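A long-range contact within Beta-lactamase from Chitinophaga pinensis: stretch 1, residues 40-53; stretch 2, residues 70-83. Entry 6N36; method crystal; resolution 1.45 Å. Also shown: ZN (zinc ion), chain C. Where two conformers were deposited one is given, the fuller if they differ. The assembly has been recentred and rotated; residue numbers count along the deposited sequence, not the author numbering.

Stretch 1 (40-53) FLITTPKGHILINT
Stretch 2 (70-83) GFKFKDIRILLTTH

The contact is a parallel strand pairing: strand 48-51 of stretch 1 lies beside strand 76-80 of stretch 2, axes 4.7 Å apart at closest approach and N-to-C directions 31° apart, and 837 Å² is buried in total. Stretch 1 reaches this strand from strand 40-42 through a type I turn, Thr 44 to Gly 47.

Stretch 2 begins at Gly 70, whose positive phi (93°) closes a helix in a Schellman motif. Phe 71 (phi/psi -115/153, chi1 m, -57°) points toward stretch 1. Thr 43 CG2 sits 3.7 Å from the centroid of the Phe 71 ring, 10° off its normal, so the methyl covers one face; Leu 41 CD2 lies 4.0 Å from Phe 71 CD2. The His 48 ring is oblique to the Phe 71 ring, centroids 5.4 Å apart and planes at 72°.

Around the 3-10 segment 73-75, one water lies 2.9 Å from His 48 NE2, accepts from Lys 72 N at 2.8 Å and donates to Asp 75 OD2 at 2.7 Å. His 48 (chi1 m, chi2 -44°) thus combines apolar packing with a polar ring atom. Asp 75 O accepts from His 48 N at 3.0 Å. Gly 47 (121/179) suits its place, because a CB would fall 2.5 Å from Arg 77 CG.

Ile 76 (-66/124) bridges His 48, CA-CA 4.4 Å; its CG2 lies 4.2 Å from Leu 50 CB. Arg 77 (-109/-28) forms the bulge that shifts the register by one: His 48 O accepts from both Arg 77 N (2.8 Å) and Ile 78 N (3.3 Å). Arg 77 NH1 donates to Lys 74 O at 2.9 Å.

Extended pairing resumes as Ile 49-Ile 78, Leu 50-Leu 79 and Ile 51-Leu 80, CA-CA 4.8, 5.1 and 4.7 Å. Leu 50 N donates to Ile 78 O (3.0 Å), Leu 80 N to Leu 50 O (2.9 Å), and Asn 52 N to Leu 80 O (2.9 Å). Ile 49, Ile 51, Ile 78 and Leu 80, all chi1 m, share one face; Leu 80 CD1 packs 3.7 Å from Ile 49 CG2 and 4.0 Å from Ile 51 CG1. On the opposite face, Leu 79 CD2 (chi1 m) meets Leu 50 CD2 (chi1 t) at 4.2 Å. All six are buried, and their apolar side chains suit it, leaving no polar group unpaired.

Beyond the strands, Asn 52 (77/150, chi1 m) extends the pairing: OD1 accepts from Thr 81 OG1 (chi1 t) and Thr 82 N, both 2.9 Å, while ND2 donates to Thr 82 OG1 (chi1 p) at 3.2 Å.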

# COMPACT_ATOMS: atom_id res chain seq x y z
N PHE A 40 -2.69 -1.63 6.76
CA PHE A 40 -1.76 -2.25 7.71
C PHE A 40 -1.51 -1.27 8.85
O PHE A 40 -1.28 -0.08 8.62
CB PHE A 40 -0.48 -2.64 7.00
CG PHE A 40 -0.77 -3.48 5.77
CD1 PHE A 40 -1.02 -4.83 5.91
CD2 PHE A 40 -0.81 -2.91 4.52
CE1 PHE A 40 -1.27 -5.61 4.79
CE2 PHE A 40 -1.06 -3.70 3.41
CZ PHE A 40 -1.35 -5.02 3.57
N LEU A 41 -1.56 -1.79 10.07
CA LEU A 41 -1.37 -0.98 11.29
C LEU A 41 -0.12 -1.47 12.00
O LEU A 41 -0.02 -2.68 12.27
CB LEU A 41 -2.59 -1.12 12.21
CG LEU A 41 -2.51 -0.31 13.50
CD1 LEU A 41 -2.68 1.16 13.24
CD2 LEU A 41 -3.53 -0.88 14.49
N ILE A 42 0.84 -0.58 12.25
CA ILE A 42 2.05 -0.90 13.03
C ILE A 42 1.93 -0.12 14.34
O ILE A 42 1.83 1.10 14.31
CB ILE A 42 3.29 -0.49 12.26
CG1 ILE A 42 3.39 -1.25 10.95
CG2 ILE A 42 4.53 -0.67 13.15
CD1 ILE A 42 4.39 -0.67 10.06
N THR A 43 1.90 -0.82 15.45
CA THR A 43 1.63 -0.21 16.77
C THR A 43 2.95 0.03 17.48
O THR A 43 3.83 -0.83 17.41
CB THR A 43 0.70 -1.06 17.60
OG1 THR A 43 1.25 -2.38 17.83
CG2 THR A 43 -0.66 -1.17 16.94
N THR A 44 3.04 1.13 18.18
CA THR A 44 4.26 1.42 18.98
C THR A 44 3.85 2.14 20.25
O THR A 44 2.74 2.71 20.37
CB THR A 44 5.29 2.28 18.24
OG1 THR A 44 5.08 3.66 18.52
CG2 THR A 44 5.31 2.05 16.75
N PRO A 45 4.74 2.15 21.25
CA PRO A 45 4.42 2.88 22.48
C PRO A 45 4.17 4.37 22.28
O PRO A 45 3.53 4.93 23.16
CB PRO A 45 5.64 2.65 23.35
CG PRO A 45 6.19 1.31 22.84
CD PRO A 45 5.98 1.37 21.34
N LYS A 46 4.67 4.95 21.18
CA LYS A 46 4.58 6.40 20.88
C LYS A 46 3.47 6.68 19.87
O LYS A 46 3.37 7.86 19.42
CB LYS A 46 5.94 6.89 20.38
CG LYS A 46 7.04 6.94 21.44
CD LYS A 46 7.12 8.28 22.18
CE LYS A 46 8.04 8.29 23.39
NZ LYS A 46 7.51 9.12 24.50
N GLY A 47 2.69 5.67 19.52
CA GLY A 47 1.64 5.87 18.51
C GLY A 47 1.82 4.95 17.33
O GLY A 47 2.78 4.19 17.26
N HIS A 48 0.90 5.02 16.37
CA HIS A 48 0.84 3.99 15.33
C HIS A 48 1.08 4.58 13.95
O HIS A 48 0.89 5.77 13.73
CB HIS A 48 -0.55 3.33 15.35
CG HIS A 48 -1.05 3.00 16.72
ND1 HIS A 48 -0.22 2.39 17.67
CD2 HIS A 48 -2.25 3.19 17.31
CE1 HIS A 48 -0.91 2.22 18.77
NE2 HIS A 48 -2.19 2.68 18.59
N ILE A 49 1.47 3.68 13.07
CA ILE A 49 1.65 3.95 11.62
C ILE A 49 0.51 3.21 10.92
O ILE A 49 0.33 1.98 11.11
CB ILE A 49 3.03 3.54 11.12
CG1 ILE A 49 4.18 4.11 11.97
CG2 ILE A 49 3.17 3.88 9.64
CD1 ILE A 49 4.75 3.12 12.95
N LEU A 50 -0.17 3.91 10.00
CA LEU A 50 -1.18 3.29 9.09
C LEU A 50 -0.64 3.31 7.67
O LEU A 50 -0.25 4.39 7.21
CB LEU A 50 -2.47 4.08 9.15
CG LEU A 50 -3.55 3.58 8.17
CD1 LEU A 50 -4.06 2.22 8.57
CD2 LEU A 50 -4.66 4.63 8.06
N ILE A 51 -0.60 2.15 7.03
CA ILE A 51 -0.28 2.05 5.59
C ILE A 51 -1.59 1.76 4.85
O ILE A 51 -2.11 0.66 4.98
CB ILE A 51 0.78 0.98 5.31
CG1 ILE A 51 2.06 1.21 6.12
CG2 ILE A 51 1.04 0.97 3.81
CD1 ILE A 51 3.06 0.06 6.01
N ASN A 52 -2.01 2.75 4.07
CA ASN A 52 -3.19 2.74 3.17
C ASN A 52 -4.51 2.91 3.91
O ASN A 52 -4.68 2.48 5.07
CB ASN A 52 -3.30 1.49 2.31
CG ASN A 52 -2.21 1.38 1.26
OD1 ASN A 52 -1.57 2.38 0.91
ND2 ASN A 52 -1.98 0.15 0.78
N THR A 53 -5.44 3.52 3.21
CA THR A 53 -6.90 3.40 3.47
C THR A 53 -7.50 2.50 2.41
O THR A 53 -6.78 1.86 1.66
CB THR A 53 -7.60 4.75 3.60
OG1 THR A 53 -7.73 5.32 2.29
CG2 THR A 53 -6.91 5.72 4.54
N GLY A 70 -8.29 -3.42 20.12
CA GLY A 70 -8.03 -2.72 21.38
C GLY A 70 -7.12 -1.51 21.22
O GLY A 70 -6.56 -1.04 22.25
N PHE A 71 -7.08 -0.92 20.02
CA PHE A 71 -6.27 0.30 19.79
C PHE A 71 -7.20 1.47 19.46
O PHE A 71 -8.34 1.26 18.93
CB PHE A 71 -5.29 0.11 18.65
CG PHE A 71 -4.36 -1.06 18.87
CD1 PHE A 71 -3.39 -0.97 19.87
CD2 PHE A 71 -4.44 -2.22 18.13
CE1 PHE A 71 -2.52 -2.02 20.11
CE2 PHE A 71 -3.59 -3.29 18.39
CZ PHE A 71 -2.63 -3.17 19.37
N LYS A 72 -6.73 2.66 19.76
CA LYS A 72 -7.47 3.91 19.50
C LYS A 72 -7.03 4.51 18.17
O LYS A 72 -5.84 4.79 17.96
CB LYS A 72 -7.28 4.92 20.63
CG LYS A 72 -8.08 4.62 21.88
CD LYS A 72 -8.36 5.84 22.77
CE LYS A 72 -7.35 6.96 22.65
NZ LYS A 72 -7.02 7.52 23.98
N PHE A 73 -7.98 4.70 17.29
CA PHE A 73 -7.77 5.39 15.99
C PHE A 73 -6.99 6.69 16.16
O PHE A 73 -6.12 7.00 15.39
CB PHE A 73 -9.16 5.65 15.44
CG PHE A 73 -9.27 6.30 14.09
CD1 PHE A 73 -8.82 5.68 12.95
CD2 PHE A 73 -9.92 7.50 13.98
CE1 PHE A 73 -8.98 6.27 11.70
CE2 PHE A 73 -10.12 8.08 12.73
CZ PHE A 73 -9.67 7.43 11.60
N LYS A 74 -7.33 7.49 17.18
CA LYS A 74 -6.71 8.81 17.34
C LYS A 74 -5.25 8.69 17.76
O LYS A 74 -4.56 9.72 17.79
CB LYS A 74 -7.58 9.71 18.23
CG LYS A 74 -8.82 10.22 17.49
CD LYS A 74 -9.82 11.02 18.36
CE LYS A 74 -11.22 10.99 17.75
NZ LYS A 74 -12.19 11.94 18.37
N ASP A 75 -4.73 7.49 17.99
CA ASP A 75 -3.28 7.26 18.31
C ASP A 75 -2.47 7.01 17.04
O ASP A 75 -1.26 6.90 17.15
CB ASP A 75 -3.13 6.12 19.30
CG ASP A 75 -3.54 6.48 20.71
OD1 ASP A 75 -3.45 7.71 21.04
OD2 ASP A 75 -3.94 5.57 21.44
N ILE A 76 -3.08 7.01 15.85
CA ILE A 76 -2.31 7.00 14.57
C ILE A 76 -1.54 8.31 14.47
O ILE A 76 -2.18 9.39 14.61
CB ILE A 76 -3.21 6.79 13.38
CG1 ILE A 76 -3.88 5.43 13.45
CG2 ILE A 76 -2.43 7.04 12.07
CD1 ILE A 76 -4.99 5.32 12.43
N ARG A 77 -0.23 8.23 14.32
CA ARG A 77 0.64 9.41 14.23
C ARG A 77 1.20 9.63 12.82
O ARG A 77 1.58 10.77 12.53
CB ARG A 77 1.81 9.30 15.21
CG ARG A 77 1.40 9.38 16.68
CD ARG A 77 0.99 10.77 17.16
NE ARG A 77 0.49 10.66 18.54
CZ ARG A 77 -0.81 10.51 18.85
NH1 ARG A 77 -1.74 10.53 17.89
NH2 ARG A 77 -1.16 10.33 20.12
N ILE A 78 1.36 8.56 12.05
CA ILE A 78 1.96 8.62 10.70
C ILE A 78 1.02 7.92 9.72
O ILE A 78 0.61 6.79 9.99
CB ILE A 78 3.35 7.99 10.70
CG1 ILE A 78 4.25 8.72 11.71
CG2 ILE A 78 3.91 8.01 9.28
CD1 ILE A 78 5.62 8.16 11.81
N LEU A 79 0.83 8.55 8.58
CA LEU A 79 0.08 7.98 7.44
C LEU A 79 1.03 7.76 6.28
O LEU A 79 1.77 8.66 5.91
CB LEU A 79 -1.03 8.95 7.01
CG LEU A 79 -1.99 9.41 8.09
CD1 LEU A 79 -2.99 10.39 7.55
CD2 LEU A 79 -2.68 8.26 8.69
N LEU A 80 0.97 6.56 5.72
CA LEU A 80 1.73 6.14 4.53
C LEU A 80 0.77 5.52 3.52
O LEU A 80 -0.35 5.09 3.88
CB LEU A 80 2.77 5.10 4.91
CG LEU A 80 3.79 5.49 5.96
CD1 LEU A 80 4.67 4.30 6.29
CD2 LEU A 80 4.60 6.65 5.47
N THR A 81 1.19 5.50 2.26
CA THR A 81 0.46 4.78 1.21
C THR A 81 1.46 4.07 0.30
O THR A 81 2.57 4.57 0.10
CB THR A 81 -0.45 5.71 0.39
OG1 THR A 81 -1.22 4.91 -0.50
CG2 THR A 81 0.33 6.76 -0.38
N THR A 82 1.01 2.95 -0.25
CA THR A 82 1.77 2.26 -1.30
C THR A 82 1.68 2.96 -2.66
O THR A 82 2.63 2.88 -3.45
CB THR A 82 1.39 0.79 -1.38
OG1 THR A 82 -0.01 0.65 -1.63
CG2 THR A 82 1.78 0.03 -0.14
N HIS A 83 0.57 3.57 -2.99
CA HIS A 83 0.48 4.42 -4.21
C HIS A 83 -0.79 5.25 -4.15
O HIS A 83 -1.81 4.76 -3.63
CB HIS A 83 0.54 3.59 -5.51
CG HIS A 83 -0.61 2.69 -5.82
ND1 HIS A 83 -0.63 1.35 -5.50
CD2 HIS A 83 -1.72 2.91 -6.54
CE1 HIS A 83 -1.73 0.79 -6.01
NE2 HIS A 83 -2.41 1.72 -6.66
ZN ZN C . -3.69 1.21 -8.37
O HOH W 1 -4.10 2.98 20.70
O HOH W 2 -3.81 -0.98 -7.36
O HOH W 3 -5.59 1.29 -7.64
O HOH W 4 -4.92 0.42 -10.09